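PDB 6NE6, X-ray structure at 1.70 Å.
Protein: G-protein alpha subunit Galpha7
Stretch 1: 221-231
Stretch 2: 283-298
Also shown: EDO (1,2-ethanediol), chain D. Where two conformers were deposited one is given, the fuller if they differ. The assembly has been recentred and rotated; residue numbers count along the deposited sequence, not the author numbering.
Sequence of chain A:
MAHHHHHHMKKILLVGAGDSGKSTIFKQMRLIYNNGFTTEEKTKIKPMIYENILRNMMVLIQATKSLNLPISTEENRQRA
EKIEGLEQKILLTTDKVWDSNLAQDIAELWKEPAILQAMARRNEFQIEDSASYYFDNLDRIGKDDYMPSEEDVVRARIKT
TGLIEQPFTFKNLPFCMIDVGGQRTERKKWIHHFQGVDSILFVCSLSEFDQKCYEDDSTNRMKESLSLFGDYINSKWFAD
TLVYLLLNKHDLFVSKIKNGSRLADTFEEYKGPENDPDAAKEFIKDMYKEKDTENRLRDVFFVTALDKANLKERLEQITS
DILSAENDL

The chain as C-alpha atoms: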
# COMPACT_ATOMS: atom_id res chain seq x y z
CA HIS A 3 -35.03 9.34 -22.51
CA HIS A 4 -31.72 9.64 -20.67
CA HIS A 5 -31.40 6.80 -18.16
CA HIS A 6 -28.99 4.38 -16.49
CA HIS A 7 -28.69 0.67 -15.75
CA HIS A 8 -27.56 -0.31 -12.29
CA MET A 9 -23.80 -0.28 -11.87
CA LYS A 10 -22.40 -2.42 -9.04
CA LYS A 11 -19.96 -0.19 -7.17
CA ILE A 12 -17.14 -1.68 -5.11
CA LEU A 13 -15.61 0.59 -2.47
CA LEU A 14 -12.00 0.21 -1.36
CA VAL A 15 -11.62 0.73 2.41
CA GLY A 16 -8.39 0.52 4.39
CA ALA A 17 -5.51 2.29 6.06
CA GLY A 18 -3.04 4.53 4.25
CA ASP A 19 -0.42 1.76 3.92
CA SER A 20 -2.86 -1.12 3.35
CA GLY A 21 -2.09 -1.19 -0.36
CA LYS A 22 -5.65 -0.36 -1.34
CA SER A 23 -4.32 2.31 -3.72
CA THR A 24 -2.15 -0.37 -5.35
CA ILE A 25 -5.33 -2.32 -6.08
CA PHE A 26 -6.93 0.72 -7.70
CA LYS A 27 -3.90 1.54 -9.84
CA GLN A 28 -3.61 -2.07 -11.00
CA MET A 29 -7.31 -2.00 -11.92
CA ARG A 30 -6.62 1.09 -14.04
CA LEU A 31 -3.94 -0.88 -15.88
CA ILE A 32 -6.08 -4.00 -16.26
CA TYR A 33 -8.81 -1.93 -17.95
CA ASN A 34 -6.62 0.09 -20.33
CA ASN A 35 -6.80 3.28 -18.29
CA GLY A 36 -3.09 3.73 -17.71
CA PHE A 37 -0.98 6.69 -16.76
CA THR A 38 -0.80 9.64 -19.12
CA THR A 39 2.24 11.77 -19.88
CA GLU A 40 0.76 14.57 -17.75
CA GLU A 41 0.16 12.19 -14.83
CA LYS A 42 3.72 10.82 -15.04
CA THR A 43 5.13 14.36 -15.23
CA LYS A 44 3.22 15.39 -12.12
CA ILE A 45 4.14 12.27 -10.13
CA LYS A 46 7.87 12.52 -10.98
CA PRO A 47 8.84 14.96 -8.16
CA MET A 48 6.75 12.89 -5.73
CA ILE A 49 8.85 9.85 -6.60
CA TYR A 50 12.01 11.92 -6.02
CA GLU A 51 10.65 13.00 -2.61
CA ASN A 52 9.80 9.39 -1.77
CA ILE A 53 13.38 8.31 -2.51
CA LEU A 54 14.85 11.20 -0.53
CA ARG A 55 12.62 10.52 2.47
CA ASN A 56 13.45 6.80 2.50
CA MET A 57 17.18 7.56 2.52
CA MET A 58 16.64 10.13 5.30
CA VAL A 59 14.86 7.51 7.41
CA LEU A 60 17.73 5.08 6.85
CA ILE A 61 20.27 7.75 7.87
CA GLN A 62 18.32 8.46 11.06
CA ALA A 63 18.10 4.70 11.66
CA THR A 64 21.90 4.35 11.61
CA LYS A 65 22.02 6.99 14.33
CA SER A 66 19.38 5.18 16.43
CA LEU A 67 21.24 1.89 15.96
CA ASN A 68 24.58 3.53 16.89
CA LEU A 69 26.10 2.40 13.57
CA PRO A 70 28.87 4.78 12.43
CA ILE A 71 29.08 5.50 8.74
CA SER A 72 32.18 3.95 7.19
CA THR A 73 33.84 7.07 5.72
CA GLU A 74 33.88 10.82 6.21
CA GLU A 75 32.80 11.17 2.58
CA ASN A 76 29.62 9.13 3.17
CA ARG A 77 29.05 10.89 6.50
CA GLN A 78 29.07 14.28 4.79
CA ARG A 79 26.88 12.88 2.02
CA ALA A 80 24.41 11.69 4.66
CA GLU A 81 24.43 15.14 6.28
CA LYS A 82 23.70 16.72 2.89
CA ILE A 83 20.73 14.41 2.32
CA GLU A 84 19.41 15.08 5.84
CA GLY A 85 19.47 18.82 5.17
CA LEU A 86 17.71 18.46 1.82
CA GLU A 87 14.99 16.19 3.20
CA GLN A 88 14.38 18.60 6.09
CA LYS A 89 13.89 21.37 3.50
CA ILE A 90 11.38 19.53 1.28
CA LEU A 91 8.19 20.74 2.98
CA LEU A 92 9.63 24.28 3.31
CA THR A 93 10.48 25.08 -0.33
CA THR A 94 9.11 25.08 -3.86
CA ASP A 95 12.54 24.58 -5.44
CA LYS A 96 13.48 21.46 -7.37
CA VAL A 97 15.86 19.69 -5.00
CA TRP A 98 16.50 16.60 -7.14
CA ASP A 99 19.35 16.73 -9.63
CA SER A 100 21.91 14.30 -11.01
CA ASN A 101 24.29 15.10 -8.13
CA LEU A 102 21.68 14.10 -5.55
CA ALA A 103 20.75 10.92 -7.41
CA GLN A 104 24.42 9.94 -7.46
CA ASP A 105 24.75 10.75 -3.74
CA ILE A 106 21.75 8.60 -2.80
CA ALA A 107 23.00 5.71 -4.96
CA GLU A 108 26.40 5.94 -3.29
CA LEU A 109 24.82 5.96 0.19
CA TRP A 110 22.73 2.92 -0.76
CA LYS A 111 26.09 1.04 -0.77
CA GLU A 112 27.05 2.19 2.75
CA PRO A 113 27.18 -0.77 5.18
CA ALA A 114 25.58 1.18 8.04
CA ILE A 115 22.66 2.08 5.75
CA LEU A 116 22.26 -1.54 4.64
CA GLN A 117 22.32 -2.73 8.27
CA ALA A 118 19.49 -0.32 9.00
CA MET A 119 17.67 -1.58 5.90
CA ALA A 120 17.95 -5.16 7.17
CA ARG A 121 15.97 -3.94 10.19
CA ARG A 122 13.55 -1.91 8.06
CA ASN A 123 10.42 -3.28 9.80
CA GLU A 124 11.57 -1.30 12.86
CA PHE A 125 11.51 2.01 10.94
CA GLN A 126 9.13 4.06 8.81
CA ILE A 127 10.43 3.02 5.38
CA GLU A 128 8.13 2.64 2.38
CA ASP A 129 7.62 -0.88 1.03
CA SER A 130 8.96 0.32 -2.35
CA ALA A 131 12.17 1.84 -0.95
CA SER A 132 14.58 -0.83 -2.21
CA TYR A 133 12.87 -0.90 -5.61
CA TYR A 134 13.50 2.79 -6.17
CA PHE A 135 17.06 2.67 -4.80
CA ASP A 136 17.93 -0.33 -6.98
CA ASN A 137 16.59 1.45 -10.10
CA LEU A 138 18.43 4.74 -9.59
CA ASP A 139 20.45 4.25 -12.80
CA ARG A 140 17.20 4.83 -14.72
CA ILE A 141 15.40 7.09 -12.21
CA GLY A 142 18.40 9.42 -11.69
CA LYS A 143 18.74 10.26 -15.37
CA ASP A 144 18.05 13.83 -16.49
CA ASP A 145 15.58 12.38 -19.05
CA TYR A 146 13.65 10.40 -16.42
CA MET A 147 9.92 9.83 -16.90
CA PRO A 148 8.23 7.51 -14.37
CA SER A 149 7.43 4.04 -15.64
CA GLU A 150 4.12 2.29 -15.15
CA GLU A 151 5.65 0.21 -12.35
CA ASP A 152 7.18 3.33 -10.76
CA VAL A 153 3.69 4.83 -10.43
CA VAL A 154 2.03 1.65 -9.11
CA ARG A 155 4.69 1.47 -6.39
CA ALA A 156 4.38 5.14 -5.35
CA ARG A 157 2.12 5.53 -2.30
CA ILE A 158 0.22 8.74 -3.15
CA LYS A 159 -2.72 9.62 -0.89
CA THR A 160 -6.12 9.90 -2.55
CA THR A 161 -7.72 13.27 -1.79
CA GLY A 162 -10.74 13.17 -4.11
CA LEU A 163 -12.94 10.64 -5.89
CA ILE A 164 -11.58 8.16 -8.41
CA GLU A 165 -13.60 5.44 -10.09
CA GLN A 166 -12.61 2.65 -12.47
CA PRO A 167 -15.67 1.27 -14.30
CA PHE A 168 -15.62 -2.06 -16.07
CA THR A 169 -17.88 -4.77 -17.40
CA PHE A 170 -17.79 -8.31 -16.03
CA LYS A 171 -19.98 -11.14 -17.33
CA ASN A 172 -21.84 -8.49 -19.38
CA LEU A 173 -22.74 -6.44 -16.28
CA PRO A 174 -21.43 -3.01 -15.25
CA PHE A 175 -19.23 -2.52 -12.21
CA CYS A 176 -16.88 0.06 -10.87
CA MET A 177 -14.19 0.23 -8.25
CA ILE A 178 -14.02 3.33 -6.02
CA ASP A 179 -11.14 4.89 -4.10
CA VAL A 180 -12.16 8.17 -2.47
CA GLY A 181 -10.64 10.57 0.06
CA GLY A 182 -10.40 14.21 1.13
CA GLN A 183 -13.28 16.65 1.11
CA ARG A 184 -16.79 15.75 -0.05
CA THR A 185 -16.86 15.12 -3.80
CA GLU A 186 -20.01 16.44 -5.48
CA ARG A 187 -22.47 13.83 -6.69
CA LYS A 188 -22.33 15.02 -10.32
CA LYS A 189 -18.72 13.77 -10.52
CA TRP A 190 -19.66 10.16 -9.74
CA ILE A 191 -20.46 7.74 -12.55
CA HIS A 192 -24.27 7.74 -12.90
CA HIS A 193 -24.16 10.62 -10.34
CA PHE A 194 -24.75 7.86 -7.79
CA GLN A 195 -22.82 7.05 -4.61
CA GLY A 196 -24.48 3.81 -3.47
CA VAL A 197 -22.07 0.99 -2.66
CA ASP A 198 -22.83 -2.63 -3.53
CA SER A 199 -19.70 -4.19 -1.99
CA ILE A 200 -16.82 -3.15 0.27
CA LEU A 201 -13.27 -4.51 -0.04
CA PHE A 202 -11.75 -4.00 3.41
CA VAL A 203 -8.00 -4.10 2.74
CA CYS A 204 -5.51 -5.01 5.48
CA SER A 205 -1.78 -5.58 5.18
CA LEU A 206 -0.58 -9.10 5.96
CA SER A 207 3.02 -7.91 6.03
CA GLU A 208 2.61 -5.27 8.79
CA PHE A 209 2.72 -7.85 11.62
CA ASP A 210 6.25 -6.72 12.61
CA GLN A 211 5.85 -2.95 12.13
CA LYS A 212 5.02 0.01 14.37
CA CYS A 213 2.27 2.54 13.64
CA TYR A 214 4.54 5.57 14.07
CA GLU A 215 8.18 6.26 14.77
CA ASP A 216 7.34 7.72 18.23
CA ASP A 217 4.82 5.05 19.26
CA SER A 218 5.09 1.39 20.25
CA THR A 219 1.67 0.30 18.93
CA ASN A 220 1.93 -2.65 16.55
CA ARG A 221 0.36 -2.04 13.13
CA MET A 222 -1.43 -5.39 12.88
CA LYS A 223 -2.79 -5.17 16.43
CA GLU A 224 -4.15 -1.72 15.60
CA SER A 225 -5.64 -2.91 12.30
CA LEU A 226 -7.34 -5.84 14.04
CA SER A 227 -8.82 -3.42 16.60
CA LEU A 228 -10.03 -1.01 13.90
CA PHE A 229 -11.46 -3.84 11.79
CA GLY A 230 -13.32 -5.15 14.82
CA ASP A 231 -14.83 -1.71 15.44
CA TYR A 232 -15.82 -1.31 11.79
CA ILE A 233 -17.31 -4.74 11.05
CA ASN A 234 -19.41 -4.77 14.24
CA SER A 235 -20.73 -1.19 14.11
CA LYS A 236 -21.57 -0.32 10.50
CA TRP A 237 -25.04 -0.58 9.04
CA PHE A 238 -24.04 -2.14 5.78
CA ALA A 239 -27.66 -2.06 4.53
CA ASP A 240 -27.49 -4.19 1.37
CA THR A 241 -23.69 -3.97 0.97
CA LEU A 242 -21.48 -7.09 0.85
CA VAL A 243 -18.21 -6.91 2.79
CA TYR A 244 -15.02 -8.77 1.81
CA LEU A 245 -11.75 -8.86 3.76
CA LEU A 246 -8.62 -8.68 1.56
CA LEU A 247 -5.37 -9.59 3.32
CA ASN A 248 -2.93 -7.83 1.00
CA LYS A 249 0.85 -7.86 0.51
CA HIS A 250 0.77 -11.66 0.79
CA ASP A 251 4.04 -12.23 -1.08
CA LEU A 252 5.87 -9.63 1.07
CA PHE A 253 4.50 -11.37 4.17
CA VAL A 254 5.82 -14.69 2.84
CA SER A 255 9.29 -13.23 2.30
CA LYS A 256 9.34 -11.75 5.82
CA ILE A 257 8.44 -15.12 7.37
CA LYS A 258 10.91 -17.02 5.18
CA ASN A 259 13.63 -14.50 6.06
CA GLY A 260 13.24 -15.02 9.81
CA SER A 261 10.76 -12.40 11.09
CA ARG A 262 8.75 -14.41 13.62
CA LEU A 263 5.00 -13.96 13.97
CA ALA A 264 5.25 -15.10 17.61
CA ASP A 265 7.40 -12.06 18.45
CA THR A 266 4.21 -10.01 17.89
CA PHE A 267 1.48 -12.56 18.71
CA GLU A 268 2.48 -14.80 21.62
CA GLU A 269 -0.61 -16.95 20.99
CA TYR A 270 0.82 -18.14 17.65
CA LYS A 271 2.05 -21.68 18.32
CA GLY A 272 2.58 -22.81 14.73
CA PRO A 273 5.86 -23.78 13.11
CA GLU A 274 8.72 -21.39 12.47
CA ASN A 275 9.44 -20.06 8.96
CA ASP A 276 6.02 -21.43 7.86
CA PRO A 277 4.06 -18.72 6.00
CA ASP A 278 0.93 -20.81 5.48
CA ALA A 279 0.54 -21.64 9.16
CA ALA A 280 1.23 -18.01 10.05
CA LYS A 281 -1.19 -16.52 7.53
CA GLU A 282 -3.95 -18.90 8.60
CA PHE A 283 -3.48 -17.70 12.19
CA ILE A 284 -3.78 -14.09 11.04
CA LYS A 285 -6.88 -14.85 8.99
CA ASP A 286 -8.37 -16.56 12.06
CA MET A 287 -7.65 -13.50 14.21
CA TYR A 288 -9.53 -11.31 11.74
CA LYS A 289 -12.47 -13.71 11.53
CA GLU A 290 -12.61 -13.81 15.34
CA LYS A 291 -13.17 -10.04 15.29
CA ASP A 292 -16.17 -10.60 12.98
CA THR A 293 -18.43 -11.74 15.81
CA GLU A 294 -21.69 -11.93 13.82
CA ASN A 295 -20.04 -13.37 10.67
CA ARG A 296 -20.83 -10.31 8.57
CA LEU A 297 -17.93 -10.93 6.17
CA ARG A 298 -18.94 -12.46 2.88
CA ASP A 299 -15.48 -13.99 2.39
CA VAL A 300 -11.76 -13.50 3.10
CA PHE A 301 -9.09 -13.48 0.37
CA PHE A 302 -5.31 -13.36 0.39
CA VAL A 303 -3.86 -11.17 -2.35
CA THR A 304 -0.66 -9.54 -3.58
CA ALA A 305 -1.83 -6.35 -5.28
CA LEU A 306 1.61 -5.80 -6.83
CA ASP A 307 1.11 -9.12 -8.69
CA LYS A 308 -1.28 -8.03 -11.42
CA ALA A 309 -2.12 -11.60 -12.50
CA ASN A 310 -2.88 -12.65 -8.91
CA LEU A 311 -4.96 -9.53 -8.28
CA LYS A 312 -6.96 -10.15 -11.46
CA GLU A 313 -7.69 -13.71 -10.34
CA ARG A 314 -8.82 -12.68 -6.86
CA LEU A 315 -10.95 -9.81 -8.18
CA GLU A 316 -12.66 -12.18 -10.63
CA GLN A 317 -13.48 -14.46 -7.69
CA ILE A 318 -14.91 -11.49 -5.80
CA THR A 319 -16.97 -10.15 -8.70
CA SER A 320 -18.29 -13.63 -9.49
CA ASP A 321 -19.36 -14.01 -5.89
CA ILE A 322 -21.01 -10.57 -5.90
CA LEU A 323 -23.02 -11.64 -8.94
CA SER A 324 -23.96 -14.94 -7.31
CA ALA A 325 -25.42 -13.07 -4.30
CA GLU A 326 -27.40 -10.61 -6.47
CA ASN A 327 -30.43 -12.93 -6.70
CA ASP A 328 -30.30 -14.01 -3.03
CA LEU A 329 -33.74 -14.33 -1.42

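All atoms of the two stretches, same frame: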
# COMPACT_ATOMS: atom_id res chain seq x y z
N ARG A 221 1.29 -2.37 14.21
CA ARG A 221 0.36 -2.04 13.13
C ARG A 221 -0.75 -3.08 12.99
O ARG A 221 -1.91 -2.73 12.76
CB ARG A 221 1.10 -1.91 11.80
CG ARG A 221 1.90 -0.63 11.65
CD ARG A 221 2.27 -0.37 10.19
NE ARG A 221 3.12 0.82 10.07
CZ ARG A 221 3.44 1.39 8.92
NH1 ARG A 221 2.97 0.89 7.78
NH2 ARG A 221 4.21 2.48 8.90
N MET A 222 -0.40 -4.37 13.06
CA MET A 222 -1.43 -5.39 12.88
C MET A 222 -2.39 -5.43 14.06
O MET A 222 -3.60 -5.63 13.87
CB MET A 222 -0.78 -6.76 12.65
CG MET A 222 -1.82 -7.83 12.32
SD MET A 222 -1.09 -9.37 11.74
CE MET A 222 -0.73 -8.93 10.04
N LYS A 223 -1.88 -5.24 15.28
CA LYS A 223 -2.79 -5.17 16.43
C LYS A 223 -3.75 -4.00 16.29
O LYS A 223 -4.94 -4.13 16.62
CB LYS A 223 -2.00 -5.06 17.73
CG LYS A 223 -1.26 -6.35 18.04
CD LYS A 223 -0.54 -6.30 19.36
CE LYS A 223 0.14 -7.63 19.61
NZ LYS A 223 0.92 -7.60 20.88
N GLU A 224 -3.27 -2.87 15.77
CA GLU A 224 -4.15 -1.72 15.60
C GLU A 224 -5.17 -1.99 14.49
O GLU A 224 -6.35 -1.66 14.64
CB GLU A 224 -3.32 -0.47 15.31
CG GLU A 224 -4.11 0.80 15.00
CD GLU A 224 -4.86 1.33 16.21
OE1 GLU A 224 -4.56 0.91 17.35
OE2 GLU A 224 -5.76 2.18 16.02
N SER A 225 -4.73 -2.61 13.39
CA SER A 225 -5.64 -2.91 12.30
C SER A 225 -6.71 -3.90 12.73
O SER A 225 -7.88 -3.76 12.34
CB SER A 225 -4.88 -3.45 11.09
OG SER A 225 -3.99 -2.48 10.57
N LEU A 226 -6.34 -4.92 13.51
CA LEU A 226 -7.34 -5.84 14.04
C LEU A 226 -8.36 -5.11 14.90
O LEU A 226 -9.57 -5.37 14.79
CB LEU A 226 -6.66 -6.93 14.87
CG LEU A 226 -6.01 -8.06 14.08
CD1 LEU A 226 -4.99 -8.75 14.99
CD2 LEU A 226 -7.09 -9.04 13.60
N SER A 227 -7.90 -4.19 15.75
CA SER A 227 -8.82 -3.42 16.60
C SER A 227 -9.75 -2.55 15.76
O SER A 227 -10.97 -2.51 16.00
CB SER A 227 -8.01 -2.58 17.59
OG SER A 227 -8.87 -1.93 18.51
N LEU A 228 -9.21 -1.86 14.76
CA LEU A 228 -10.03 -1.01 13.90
C LEU A 228 -11.01 -1.84 13.08
O LEU A 228 -12.17 -1.44 12.91
CB LEU A 228 -9.14 -0.18 12.97
CG LEU A 228 -8.26 0.93 13.54
CD1 LEU A 228 -7.30 1.40 12.46
CD2 LEU A 228 -9.14 2.08 14.03
N PHE A 229 -10.56 -2.98 12.55
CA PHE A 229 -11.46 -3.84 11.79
C PHE A 229 -12.60 -4.33 12.67
O PHE A 229 -13.76 -4.36 12.24
CB PHE A 229 -10.72 -5.03 11.17
CG PHE A 229 -11.65 -6.04 10.53
CD1 PHE A 229 -12.25 -5.78 9.31
CD2 PHE A 229 -11.96 -7.23 11.18
CE1 PHE A 229 -13.14 -6.70 8.74
CE2 PHE A 229 -12.85 -8.15 10.62
CZ PHE A 229 -13.43 -7.89 9.39
N GLY A 230 -12.28 -4.73 13.90
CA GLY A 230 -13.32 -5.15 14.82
C GLY A 230 -14.36 -4.06 15.05
O GLY A 230 -15.57 -4.33 15.04
N ASP A 231 -13.91 -2.82 15.23
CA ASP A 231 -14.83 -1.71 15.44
C ASP A 231 -15.71 -1.51 14.22
O ASP A 231 -16.93 -1.31 14.33
CB ASP A 231 -14.05 -0.43 15.74
CG ASP A 231 -13.43 -0.44 17.12
OD1 ASP A 231 -13.87 -1.26 17.96
OD2 ASP A 231 -12.52 0.37 17.36
N PHE A 283 -3.27 -18.28 10.86
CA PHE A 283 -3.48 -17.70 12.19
C PHE A 283 -3.95 -16.26 12.10
O PHE A 283 -4.85 -15.85 12.84
CB PHE A 283 -2.17 -17.79 12.99
CG PHE A 283 -2.26 -17.21 14.38
CD1 PHE A 283 -2.68 -17.99 15.44
CD2 PHE A 283 -1.86 -15.90 14.63
CE1 PHE A 283 -2.73 -17.47 16.73
CE2 PHE A 283 -1.92 -15.38 15.91
CZ PHE A 283 -2.35 -16.17 16.96
N ILE A 284 -3.36 -15.48 11.20
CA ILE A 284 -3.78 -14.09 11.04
C ILE A 284 -5.20 -14.01 10.51
O ILE A 284 -6.02 -13.23 11.00
CB ILE A 284 -2.79 -13.33 10.14
CG1 ILE A 284 -1.42 -13.25 10.81
CG2 ILE A 284 -3.33 -11.93 9.83
CD1 ILE A 284 -0.32 -12.76 9.88
N LYS A 285 -5.51 -14.81 9.49
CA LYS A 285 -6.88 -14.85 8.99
C LYS A 285 -7.86 -15.23 10.10
O LYS A 285 -8.94 -14.64 10.20
CB LYS A 285 -6.98 -15.82 7.82
CG LYS A 285 -8.38 -16.11 7.30
CD LYS A 285 -8.35 -17.14 6.18
CE LYS A 285 -9.75 -17.52 5.73
NZ LYS A 285 -9.72 -18.54 4.64
N ASP A 286 -7.48 -16.17 10.97
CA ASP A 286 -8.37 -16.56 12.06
C ASP A 286 -8.55 -15.42 13.06
O ASP A 286 -9.65 -15.25 13.61
CB ASP A 286 -7.85 -17.80 12.78
CG ASP A 286 -8.00 -19.06 11.95
OD1 ASP A 286 -8.80 -19.04 10.99
OD2 ASP A 286 -7.34 -20.07 12.28
N MET A 287 -7.50 -14.64 13.31
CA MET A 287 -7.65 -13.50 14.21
C MET A 287 -8.64 -12.49 13.65
O MET A 287 -9.47 -11.94 14.38
CB MET A 287 -6.30 -12.83 14.48
CG MET A 287 -5.37 -13.61 15.39
SD MET A 287 -4.03 -12.54 15.99
CE MET A 287 -3.06 -12.32 14.49
N TYR A 288 -8.57 -12.23 12.34
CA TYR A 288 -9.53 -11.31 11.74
C TYR A 288 -10.95 -11.88 11.79
O TYR A 288 -11.89 -11.16 12.13
CB TYR A 288 -9.12 -10.99 10.30
CG TYR A 288 -8.16 -9.80 10.24
CD1 TYR A 288 -8.64 -8.51 10.34
CD2 TYR A 288 -6.77 -10.00 10.11
CE1 TYR A 288 -7.78 -7.42 10.31
CE2 TYR A 288 -5.91 -8.91 10.07
CZ TYR A 288 -6.43 -7.64 10.16
OH TYR A 288 -5.59 -6.56 10.14
N LYS A 289 -11.12 -13.16 11.48
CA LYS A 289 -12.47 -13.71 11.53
C LYS A 289 -13.02 -13.71 12.95
O LYS A 289 -14.23 -13.53 13.14
CB LYS A 289 -12.50 -15.13 10.94
CG LYS A 289 -12.25 -15.12 9.42
CD LYS A 289 -12.09 -16.52 8.85
CE LYS A 289 -13.41 -17.26 8.81
NZ LYS A 289 -13.26 -18.61 8.20
N GLU A 290 -12.15 -13.86 13.96
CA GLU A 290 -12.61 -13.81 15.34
C GLU A 290 -13.19 -12.45 15.69
O GLU A 290 -14.15 -12.36 16.46
CB GLU A 290 -11.45 -14.18 16.27
CG GLU A 290 -11.85 -14.46 17.73
CD GLU A 290 -12.11 -13.20 18.55
OE1 GLU A 290 -11.47 -12.15 18.28
OE2 GLU A 290 -12.95 -13.27 19.47
N LYS A 291 -12.64 -11.38 15.09
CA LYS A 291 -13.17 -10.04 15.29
C LYS A 291 -14.56 -9.88 14.70
O LYS A 291 -15.30 -8.99 15.13
CB LYS A 291 -12.23 -9.01 14.65
CG LYS A 291 -10.93 -8.81 15.41
CD LYS A 291 -11.24 -8.31 16.81
CE LYS A 291 -10.05 -7.69 17.48
NZ LYS A 291 -10.45 -7.12 18.80
N ASP A 292 -14.91 -10.71 13.72
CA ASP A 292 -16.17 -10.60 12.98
C ASP A 292 -17.21 -11.46 13.70
O ASP A 292 -17.60 -12.54 13.26
CB ASP A 292 -15.96 -11.02 11.53
CG ASP A 292 -17.24 -11.01 10.71
OD1 ASP A 292 -18.19 -10.29 11.10
OD2 ASP A 292 -17.30 -11.74 9.69
N THR A 293 -17.68 -10.93 14.84
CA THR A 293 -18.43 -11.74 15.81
C THR A 293 -19.73 -12.29 15.22
O THR A 293 -20.12 -13.42 15.53
CB THR A 293 -18.72 -10.90 17.06
OG1 THR A 293 -19.89 -10.10 16.84
CG2 THR A 293 -17.56 -9.98 17.37
N GLU A 294 -20.42 -11.50 14.40
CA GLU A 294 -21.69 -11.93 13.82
C GLU A 294 -21.54 -12.48 12.41
O GLU A 294 -22.54 -12.63 11.70
CB GLU A 294 -22.69 -10.76 13.82
N ASN A 295 -20.31 -12.78 11.98
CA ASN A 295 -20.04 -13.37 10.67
C ASN A 295 -20.65 -12.52 9.55
O ASN A 295 -21.37 -13.01 8.67
CB ASN A 295 -20.54 -14.82 10.60
CG ASN A 295 -19.84 -15.72 11.61
OD1 ASN A 295 -18.63 -15.63 11.81
ND2 ASN A 295 -20.61 -16.58 12.26
N ARG A 296 -20.35 -11.23 9.59
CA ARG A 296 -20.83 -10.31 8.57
C ARG A 296 -19.98 -10.34 7.30
O ARG A 296 -20.46 -9.93 6.24
CB ARG A 296 -20.90 -8.89 9.16
CG ARG A 296 -21.80 -8.86 10.40
CD ARG A 296 -21.92 -7.46 11.02
NE ARG A 296 -23.06 -6.71 10.51
CZ ARG A 296 -23.20 -5.39 10.61
NH1 ARG A 296 -22.26 -4.65 11.20
NH2 ARG A 296 -24.28 -4.81 10.10
N LEU A 297 -18.75 -10.83 7.38
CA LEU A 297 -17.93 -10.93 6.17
C LEU A 297 -18.54 -11.93 5.19
O LEU A 297 -18.97 -13.02 5.57
CB LEU A 297 -16.50 -11.36 6.51
CG LEU A 297 -15.63 -10.32 7.21
CD1 LEU A 297 -14.32 -10.98 7.67
CD2 LEU A 297 -15.34 -9.15 6.26
N ARG A 298 -18.56 -11.54 3.92
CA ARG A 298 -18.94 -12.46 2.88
C ARG A 298 -17.86 -13.51 2.65
O ARG A 298 -18.15 -14.71 2.54
CB ARG A 298 -19.23 -11.69 1.60
CG ARG A 298 -19.57 -12.55 0.44
CD ARG A 298 -20.89 -13.24 0.63
NE ARG A 298 -21.21 -13.98 -0.57
CZ ARG A 298 -22.34 -14.63 -0.79
NH1 ARG A 298 -23.31 -14.62 0.13
NH2 ARG A 298 -22.51 -15.28 -1.93
C1 EDO D . 4.95 3.64 5.24
O1 EDO D . 3.82 3.36 6.07
C2 EDO D . 6.02 4.33 6.08
O2 EDO D . 6.44 3.44 7.13
O HOH W 1 -12.01 -4.12 18.12

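Two helices pack side by side here, running in roughly the same direction, with 32° between their axes and a closest approach of 9.3 Å. They draw together toward their C-terminal ends. The CA atoms of Met222 and Ile284 are 9.2 Å apart, those of Leu226 and Tyr288 6.3 Å, and those of Gly230 and Lys291 4.9 Å. Gly230 has no side chain, and its CA lies 4.0 Å from Lys291 CB. An ideal CB there would come within 3.2 Å of Lys291 CD, so the close approach uses the bare backbone.

No direct hydrogen bond links the stretches; the contact is mainly apolar. At the wide end Met222 is extended through chi1 and chi2 (both t) and bends at chi3 (m), with its CE 3.9 Å from Ile284 CD1.

Tyr288 is the central knob, set among Met222, Ser225, Leu226 and Phe229. Its CA-to-CB bond points sideways, but with chi1 at -87° the end of the side chain comes nearer the first helix. Leu226 also starts sideways. Its m, t rotamer places CD2 over the Tyr288 ring face, 3.4 Å from the centroid and almost on the ring normal, a CH-pi contact. The CA-to-CB bond of Phe229 points toward the second stretch, and chi1 is t. Tyr288 turns its edge to the Phe229 face in an offset edge-to-face pair, with planes at 68°. Beyond it, Phe229 CZ meets Leu297 CD1 at 3.6 Å.

Lys291 bends at chi1 and chi2 (both m), then extends. Its CE lies 3.6 Å from Leu226 O, and its NZ donates a weak hydrogen bond to water 1, which in turn donates to Ser227 O.

After the helix, Asp292 begins a type I turn ending at Asn295. With chi1 t, Asp292 accepts from Arg296 N at OD1 (2.8 Å) and from Leu297 N at OD2 (2.9 Å), holding the segment that leads into Leu297.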